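Local coordinates for transcriptional regulator, TetR family (Agrobacterium tumefaciens, PDB 3C2B), which probably binds DNA as a dimeric transcriptional regulator, through an N-terminal helix-turn-helix domain joined to an all-helical C-terminal domain, at residues Val173-Leu176 with His177-Leu181; Ala161-Ala164 with Tyr165-Phe168; Glu50-Tyr53 with Lys54-Gly57. One frame throughout, in Å; residues are numbered along the deposited sequence.

In the fold
From the N terminus, contact 3 (Glu50-Gly57) comes first, nearly all of helix 49-56 and the glycine that follows it, in the helix-turn-helix region, packed on helices 15-31 and 59-71. Contact 2 (Ala161-Phe168) is the first part of helix 161-173 in the C-terminal domain, and contact 1 (Val173-Leu181) is the turn that ends this helix and starts helix 176-181. Each is local and closes no long loop; the three follow in series, without nesting or crossing. The centres of contacts 1 and 2 are about 18 Å apart, and both touch the second subunit. Contact 3 lies about 42 Å from contact 2, centre to centre, and belongs to the DNA-binding end.

Contact 1: residues Val173-Leu176 with His177-Leu181; sequences VSDL and HVRML
Asp175 and Arg179 meet through backbone and side chain together. The main-chain bond from Arg179 N to Asp175 O is 3.0 Å long and almost straight at the hydrogen (178°). One residue on, Met180 N reaches Leu176 O at 3.0 Å. A water adds a further link, donating to Ser174 O and accepting from Val178 N.

These bonds start helix 176-181 directly after a type II' beta turn from Val173 to Leu176, closed by Leu176 N on Val173 O. Ser174, with positive phi, leaves helix 161-173, and Asp175 takes the N-cap position of the next helix, but its carboxylate makes no capping bond. The turn therefore breaks one helix and redirects the chain into another within the C-terminal domain.

Charge plays a looser part. With chi1 at 62°, the Asp175 carboxylate crosses the aliphatic stem of Arg179 at a slant, its plane 40° from that of the guanidinium. OD2 lies 3.3 Å from Arg179 CD, while OD2 and Arg179 NH2 stay 4.2 Å apart, beyond a salt bridge. The Arg179 guanidinium is instead paired with Glu184 through NH1, and Asp175 OD2 has a weak, long ion pair with Arg136 of the second subunit.

Two apolar pairs complete the contact. Selenomethionine Met180, bent at its last torsion, carries CE back to 4.1 Å from Leu176 CG. Val173 and His177 run side by side, CG1 to CB 3.9 Å, and both also pack on Leu104 of helix 86-104. His177 and Val178 each pack on the other's counterpart in the second subunit, which places this turn at the dimer interface.

Contact 2: residues Ala161-Ala164 with Tyr165-Phe168; sequences AEEA and YRSF
Four successive i to i+4 backbone hydrogen bonds, Tyr165 N to Ala161 O, Arg166 N to Glu162 O, Ser167 N to Glu163 O and Phe168 N to Ala164 O, wind this segment as regular alpha-helix, with lengths from 2.8 to 3.1 Å.

Glu163 and Arg166 lie side by side and point the same way, their carboxylate and guanidinium planes 4° apart. The charged atoms are not in contact, Glu163 OE2 and Arg166 NH1 being 5.0 Å apart, and a water bridges them; the closest side-chain approach is Glu163 OE1 to Arg166 CD, 4.0 Å. The water donates to Glu163 OE2 at 3.0 Å and accepts from Arg166 NH1 at 3.1 Å, lying in the guanidinium plane at its edge; Ser167 OG is a third partner at 3.0 Å. The bend of Glu163 at chi2 (69°) and the extended chain of Arg166 bring the two ends to this water. Their direct partners belong to the second subunit: Glu163 OE2 forms a salt bridge with its Arg193, and the Arg166 guanidinium donates to the carbonyls of its Leu171 and Ile172. Ser167 OG bonds to Tyr205 OH.

On its inner side, helix 161-173 sends Tyr165 against helix 137-152, where its OH bonds to Asp140, while Phe168 touches Leu93 of helix 86-104 and meets the ring of Phe201 on helix 190-205, planes at about 35°.

Contact 3: residues Glu50-Tyr53 with Lys54-Gly57; sequences ESLY and KWFG
Ser51 sets its hydroxyl over one face of the Trp55 indole, OG standing 3.0 Å above the ring plane and offset toward the rim of the six-membered ring, with CZ2 the nearest atom at 3.1 Å. A chi1 of 151° turns the hydroxyl roughly opposite the Ser51 backbone N and over the indole. Leu52 meets the same indole obliquely, its CD1 touching CE3 at 3.5 Å. This methyl is shared: it also lies 3.7 Å from Phe56 CE1, so one methyl touches both aromatic side chains. Phe56 in turn has Trp55 CB over the centre of one ring face, 3.5 Å above the plane.

Lys54 folds its aliphatic stem back along the preceding turn, CD resting 3.4 Å from Ser51 O, with bends at chi2 and chi4.

The backbone beneath these groups is helical but frays toward its end. Trp55 N bonds to Ser51 O at 3.2 Å, and Phe56 N bonds to Leu52 O at the same length. Gly57 N to Tyr53 O is weak, its angle at the hydrogen only 118°, and Gly57, with positive phi, is where the chain leaves helical geometry.

Residues 50 to 56 lie in the predicted helix-turn-helix region, where helix 49-56 corresponds to the second helix of the motif, the one that in TetR-family proteins usually enters the DNA groove. Its inner side is anchored on the rest of the domain: Trp55 packs on Arg16 and Val20 of helix 15-31, and Phe56 packs on Leu21 of that helix and on Leu62 and Ala65 of helix 59-71.

Contact 1: residues Val173-Leu176 with His177-Leu181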
loop_
_atom_site.group_PDB
_atom_site.type_symbol
_atom_site.label_atom_id
_atom_site.label_comp_id
_atom_site.label_asym_id
_atom_site.label_seq_id
_atom_site.Cartn_x
_atom_site.Cartn_y
_atom_site.Cartn_z
ATOM N N VAL A 173 -7.552 -1.923 5.115
ATOM C CA VAL A 173 -6.128 -1.614 5.075
ATOM C C VAL A 173 -5.873 -0.127 4.651
ATOM O O VAL A 173 -4.898 0.476 5.076
ATOM C CB VAL A 173 -5.396 -2.567 4.073
ATOM C CG1 VAL A 173 -3.875 -2.216 3.944
ATOM C CG2 VAL A 173 -5.506 -4.019 4.537
ATOM N N SER A 174 -6.753 0.433 3.815
ATOM C CA SER A 174 -6.441 1.708 3.120
ATOM C C SER A 174 -4.951 1.810 2.751
ATOM O O SER A 174 -4.402 0.890 2.144
ATOM C CB SER A 174 -6.936 2.878 3.978
ATOM O OG SER A 174 -6.705 4.104 3.352
ATOM N N ASP A 175 -4.252 2.871 3.139
ATOM C CA ASP A 175 -2.820 2.963 2.785
ATOM C C ASP A 175 -1.900 2.406 3.891
ATOM O O ASP A 175 -0.718 2.635 3.869
ATOM C CB ASP A 175 -2.432 4.420 2.447
ATOM C CG ASP A 175 -2.634 5.341 3.634
ATOM O OD1 ASP A 175 -3.427 5.014 4.557
ATOM O OD2 ASP A 175 -2.019 6.397 3.649
ATOM N N LEU A 176 -2.438 1.665 4.861
ATOM C CA LEU A 176 -1.617 1.317 5.997
ATOM C C LEU A 176 -0.454 0.391 5.658
ATOM O O LEU A 176 0.576 0.434 6.320
ATOM C CB LEU A 176 -2.489 0.703 7.096
ATOM C CG LEU A 176 -1.713 0.307 8.340
ATOM C CD1 LEU A 176 -1.214 1.554 9.138
ATOM C CD2 LEU A 176 -2.558 -0.604 9.187
ATOM N N HIS A 177 -0.618 -0.483 4.652
ATOM C CA HIS A 177 0.463 -1.419 4.308
ATOM C C HIS A 177 1.670 -0.659 3.736
ATOM O O HIS A 177 2.788 -0.824 4.235
ATOM C CB HIS A 177 -0.040 -2.523 3.354
ATOM C CG HIS A 177 0.914 -3.654 3.185
ATOM N ND1 HIS A 177 0.824 -4.553 2.148
ATOM C CD2 HIS A 177 1.951 -4.076 3.960
ATOM C CE1 HIS A 177 1.762 -5.488 2.293
ATOM N NE2 HIS A 177 2.470 -5.206 3.373
ATOM N N VAL A 178 1.433 0.190 2.733
ATOM C CA VAL A 178 2.429 1.173 2.249
ATOM C C VAL A 178 3.086 2.004 3.405
ATOM O O VAL A 178 4.312 2.003 3.539
ATOM C CB VAL A 178 1.902 2.056 1.038
ATOM C CG1 VAL A 178 2.947 3.049 0.580
ATOM C CG2 VAL A 178 1.535 1.192 -0.146
ATOM N N ARG A 179 2.302 2.639 4.281
ATOM C CA ARG A 179 2.924 3.346 5.413
ATOM C C ARG A 179 3.882 2.499 6.267
ATOM O O ARG A 179 4.949 2.977 6.660
ATOM C CB ARG A 179 1.862 4.035 6.287
ATOM C CG ARG A 179 0.963 4.993 5.429
ATOM C CD ARG A 179 -0.013 5.842 6.244
ATOM N NE ARG A 179 0.682 6.785 7.113
ATOM C CZ ARG A 179 1.218 7.955 6.731
ATOM N NH1 ARG A 179 1.851 8.706 7.642
ATOM N NH2 ARG A 179 1.157 8.369 5.451
HETATM N N MSE A 180 3.488 1.254 6.558
HETATM C CA MSE A 180 4.280 0.375 7.413
HETATM C C MSE A 180 5.552 -0.042 6.706
HETATM O O MSE A 180 6.627 -0.088 7.308
HETATM C CB MSE A 180 3.465 -0.839 7.884
HETATM C CG MSE A 180 2.345 -0.487 8.894
HETATM SE SE MSE A 180 1.502 -2.027 9.744
HETATM C CE MSE A 180 0.821 -2.892 8.184
ATOM N N LEU A 181 5.427 -0.268 5.413
ATOM C CA LEU A 181 6.533 -0.628 4.554
ATOM C C LEU A 181 7.576 0.450 4.501
ATOM O O LEU A 181 8.760 0.170 4.404
ATOM C CB LEU A 181 6.020 -0.931 3.145
ATOM C CG LEU A 181 5.297 -2.279 2.993
ATOM C CD1 LEU A 181 4.711 -2.421 1.572
ATOM C CD2 LEU A 181 6.209 -3.415 3.286
HETATM O O HOH W 1 -1.550 0.121 1.861
#

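Contact 2: residues Ala161-Ala164 with Tyr165-Phe168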
loop_
_atom_site.group_PDB
_atom_site.type_symbol
_atom_site.label_atom_id
_atom_site.label_comp_id
_atom_site.label_asym_id
_atom_site.label_seq_id
_atom_site.Cartn_x
_atom_site.Cartn_y
_atom_site.Cartn_z
ATOM N N ALA A 161 -17.811 -10.982 -7.042
ATOM C CA ALA A 161 -17.266 -11.363 -5.769
ATOM C C ALA A 161 -15.854 -10.817 -5.502
ATOM O O ALA A 161 -15.523 -10.540 -4.365
ATOM C CB ALA A 161 -17.270 -12.898 -5.641
ATOM N N GLU A 162 -15.010 -10.748 -6.531
ATOM C CA GLU A 162 -13.636 -10.241 -6.393
ATOM C C GLU A 162 -13.611 -8.733 -6.075
ATOM O O GLU A 162 -12.730 -8.260 -5.379
ATOM C CB GLU A 162 -12.851 -10.468 -7.683
ATOM C CG GLU A 162 -12.394 -11.917 -7.914
ATOM C CD GLU A 162 -11.807 -12.155 -9.338
ATOM O OE1 GLU A 162 -11.796 -11.203 -10.176
ATOM O OE2 GLU A 162 -11.348 -13.294 -9.610
ATOM N N GLU A 163 -14.573 -8.007 -6.627
ATOM C CA GLU A 163 -14.761 -6.601 -6.418
ATOM C C GLU A 163 -15.253 -6.329 -4.984
ATOM O O GLU A 163 -14.813 -5.387 -4.340
ATOM C CB GLU A 163 -15.743 -6.116 -7.476
ATOM C CG GLU A 163 -16.039 -4.668 -7.497
ATOM C CD GLU A 163 -14.900 -3.760 -7.951
ATOM O OE1 GLU A 163 -13.962 -4.189 -8.656
ATOM O OE2 GLU A 163 -14.992 -2.569 -7.610
ATOM N N ALA A 164 -16.134 -7.193 -4.485
ATOM C CA ALA A 164 -16.529 -7.138 -3.094
ATOM C C ALA A 164 -15.319 -7.329 -2.210
ATOM O O ALA A 164 -15.178 -6.615 -1.245
ATOM C CB ALA A 164 -17.588 -8.183 -2.770
ATOM N N TYR A 165 -14.460 -8.302 -2.520
ATOM C CA TYR A 165 -13.220 -8.509 -1.717
ATOM C C TYR A 165 -12.258 -7.333 -1.862
ATOM O O TYR A 165 -11.669 -6.849 -0.870
ATOM C CB TYR A 165 -12.540 -9.860 -2.042
ATOM C CG TYR A 165 -11.220 -10.120 -1.290
ATOM C CD1 TYR A 165 -11.028 -9.643 0.022
ATOM C CD2 TYR A 165 -10.192 -10.875 -1.870
ATOM C CE1 TYR A 165 -9.847 -9.861 0.722
ATOM C CE2 TYR A 165 -8.982 -11.126 -1.136
ATOM C CZ TYR A 165 -8.845 -10.619 0.159
ATOM O OH TYR A 165 -7.674 -10.797 0.886
ATOM N N ARG A 166 -12.123 -6.839 -3.091
ATOM C CA ARG A 166 -11.354 -5.620 -3.366
ATOM C C ARG A 166 -11.736 -4.435 -2.449
ATOM O O ARG A 166 -10.827 -3.787 -1.817
ATOM C CB ARG A 166 -11.388 -5.251 -4.894
ATOM C CG ARG A 166 -10.404 -4.131 -5.253
ATOM C CD ARG A 166 -10.541 -3.604 -6.717
ATOM N NE ARG A 166 -9.557 -2.564 -6.998
ATOM C CZ ARG A 166 -9.634 -1.290 -6.580
ATOM N NH1 ARG A 166 -10.672 -0.860 -5.879
ATOM N NH2 ARG A 166 -8.667 -0.440 -6.851
ATOM N N SER A 167 -13.042 -4.158 -2.378
ATOM C CA SER A 167 -13.588 -3.111 -1.529
ATOM C C SER A 167 -13.287 -3.387 -0.051
ATOM O O SER A 167 -12.820 -2.510 0.645
ATOM C CB SER A 167 -15.103 -2.997 -1.691
ATOM O OG SER A 167 -15.456 -2.507 -2.982
ATOM N N PHE A 168 -13.539 -4.599 0.407
ATOM C CA PHE A 168 -13.304 -4.983 1.794
ATOM C C PHE A 168 -11.852 -4.788 2.147
ATOM O O PHE A 168 -11.526 -4.219 3.200
ATOM C CB PHE A 168 -13.695 -6.450 1.988
ATOM C CG PHE A 168 -13.798 -6.897 3.429
ATOM C CD1 PHE A 168 -14.166 -6.012 4.454
ATOM C CD2 PHE A 168 -13.536 -8.224 3.763
ATOM C CE1 PHE A 168 -14.297 -6.467 5.777
ATOM C CE2 PHE A 168 -13.689 -8.680 5.086
ATOM C CZ PHE A 168 -14.062 -7.787 6.092
HETATM O O HOH W 2 -13.454 -1.992 -5.127
#

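Contact 3: residues Glu50-Tyr53 with Lys54-Gly57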
loop_
_atom_site.group_PDB
_atom_site.type_symbol
_atom_site.label_atom_id
_atom_site.label_comp_id
_atom_site.label_asym_id
_atom_site.label_seq_id
_atom_site.Cartn_x
_atom_site.Cartn_y
_atom_site.Cartn_z
ATOM N N GLU A 50 30.418 -20.098 -0.952
ATOM C CA GLU A 50 30.273 -21.073 -2.052
ATOM C C GLU A 50 29.371 -22.258 -1.675
ATOM O O GLU A 50 28.857 -22.961 -2.550
ATOM C CB GLU A 50 31.634 -21.547 -2.593
ATOM C CG GLU A 50 32.652 -21.984 -1.539
ATOM C CD GLU A 50 33.606 -20.868 -1.141
ATOM O OE1 GLU A 50 33.152 -19.741 -0.856
ATOM O OE2 GLU A 50 34.824 -21.124 -1.103
ATOM N N SER A 51 29.180 -22.465 -0.373
ATOM C CA SER A 51 28.094 -23.309 0.131
ATOM C C SER A 51 26.711 -22.697 -0.149
ATOM O O SER A 51 25.774 -23.401 -0.540
ATOM C CB SER A 51 28.266 -23.574 1.625
ATOM O OG SER A 51 27.015 -23.784 2.247
ATOM N N LEU A 52 26.586 -21.388 0.055
ATOM C CA LEU A 52 25.361 -20.663 -0.307
ATOM C C LEU A 52 24.973 -20.862 -1.776
ATOM O O LEU A 52 23.783 -20.908 -2.112
ATOM C CB LEU A 52 25.506 -19.173 0.013
ATOM C CG LEU A 52 24.806 -18.627 1.264
ATOM C CD1 LEU A 52 24.223 -19.712 2.161
ATOM C CD2 LEU A 52 25.716 -17.689 2.045
ATOM N N TYR A 53 25.986 -20.998 -2.631
ATOM C CA TYR A 53 25.794 -21.227 -4.060
ATOM C C TYR A 53 25.118 -22.569 -4.403
ATOM O O TYR A 53 24.167 -22.595 -5.192
ATOM C CB TYR A 53 27.117 -21.055 -4.821
ATOM C CG TYR A 53 26.997 -21.217 -6.323
ATOM C CD1 TYR A 53 27.385 -22.406 -6.952
ATOM C CD2 TYR A 53 26.494 -20.182 -7.119
ATOM C CE1 TYR A 53 27.272 -22.561 -8.336
ATOM C CE2 TYR A 53 26.371 -20.327 -8.506
ATOM C CZ TYR A 53 26.768 -21.518 -9.105
ATOM O OH TYR A 53 26.658 -21.663 -10.468
ATOM N N LYS A 54 25.593 -23.673 -3.819
ATOM C CA LYS A 54 25.029 -25.002 -4.128
ATOM C C LYS A 54 23.713 -25.293 -3.390
ATOM O O LYS A 54 22.992 -26.228 -3.747
ATOM C CB LYS A 54 26.067 -26.136 -3.968
ATOM C CG LYS A 54 26.023 -26.948 -2.668
ATOM C CD LYS A 54 26.979 -26.397 -1.616
ATOM C CE LYS A 54 27.124 -27.331 -0.416
ATOM N NZ LYS A 54 28.390 -28.110 -0.455
ATOM N N TRP A 55 23.399 -24.486 -2.378
ATOM C CA TRP A 55 22.106 -24.577 -1.699
ATOM C C TRP A 55 20.979 -23.904 -2.495
ATOM O O TRP A 55 19.913 -24.507 -2.693
ATOM C CB TRP A 55 22.171 -23.978 -0.285
ATOM C CG TRP A 55 22.982 -24.781 0.723
ATOM C CD1 TRP A 55 23.359 -26.093 0.632
ATOM C CD2 TRP A 55 23.476 -24.312 1.985
ATOM N NE1 TRP A 55 24.078 -26.464 1.749
ATOM C CE2 TRP A 55 24.160 -25.388 2.595
ATOM C CE3 TRP A 55 23.412 -23.081 2.657
ATOM C CZ2 TRP A 55 24.774 -25.272 3.847
ATOM C CZ3 TRP A 55 24.034 -22.970 3.903
ATOM C CH2 TRP A 55 24.700 -24.056 4.480
ATOM N N PHE A 56 21.229 -22.665 -2.943
ATOM C CA PHE A 56 20.178 -21.772 -3.485
ATOM C C PHE A 56 20.480 -21.175 -4.872
ATOM O O PHE A 56 19.842 -20.195 -5.277
ATOM C CB PHE A 56 19.862 -20.604 -2.506
ATOM C CG PHE A 56 19.870 -20.989 -1.040
ATOM C CD1 PHE A 56 20.755 -20.368 -0.161
ATOM C CD2 PHE A 56 18.995 -21.978 -0.538
ATOM C CE1 PHE A 56 20.772 -20.711 1.195
ATOM C CE2 PHE A 56 19.009 -22.338 0.818
ATOM C CZ PHE A 56 19.898 -21.703 1.686
ATOM N N GLY A 57 21.438 -21.748 -5.597
ATOM C CA GLY A 57 21.844 -21.196 -6.892
ATOM C C GLY A 57 22.675 -19.936 -6.723
ATOM O O GLY A 57 23.814 -20.004 -6.273
#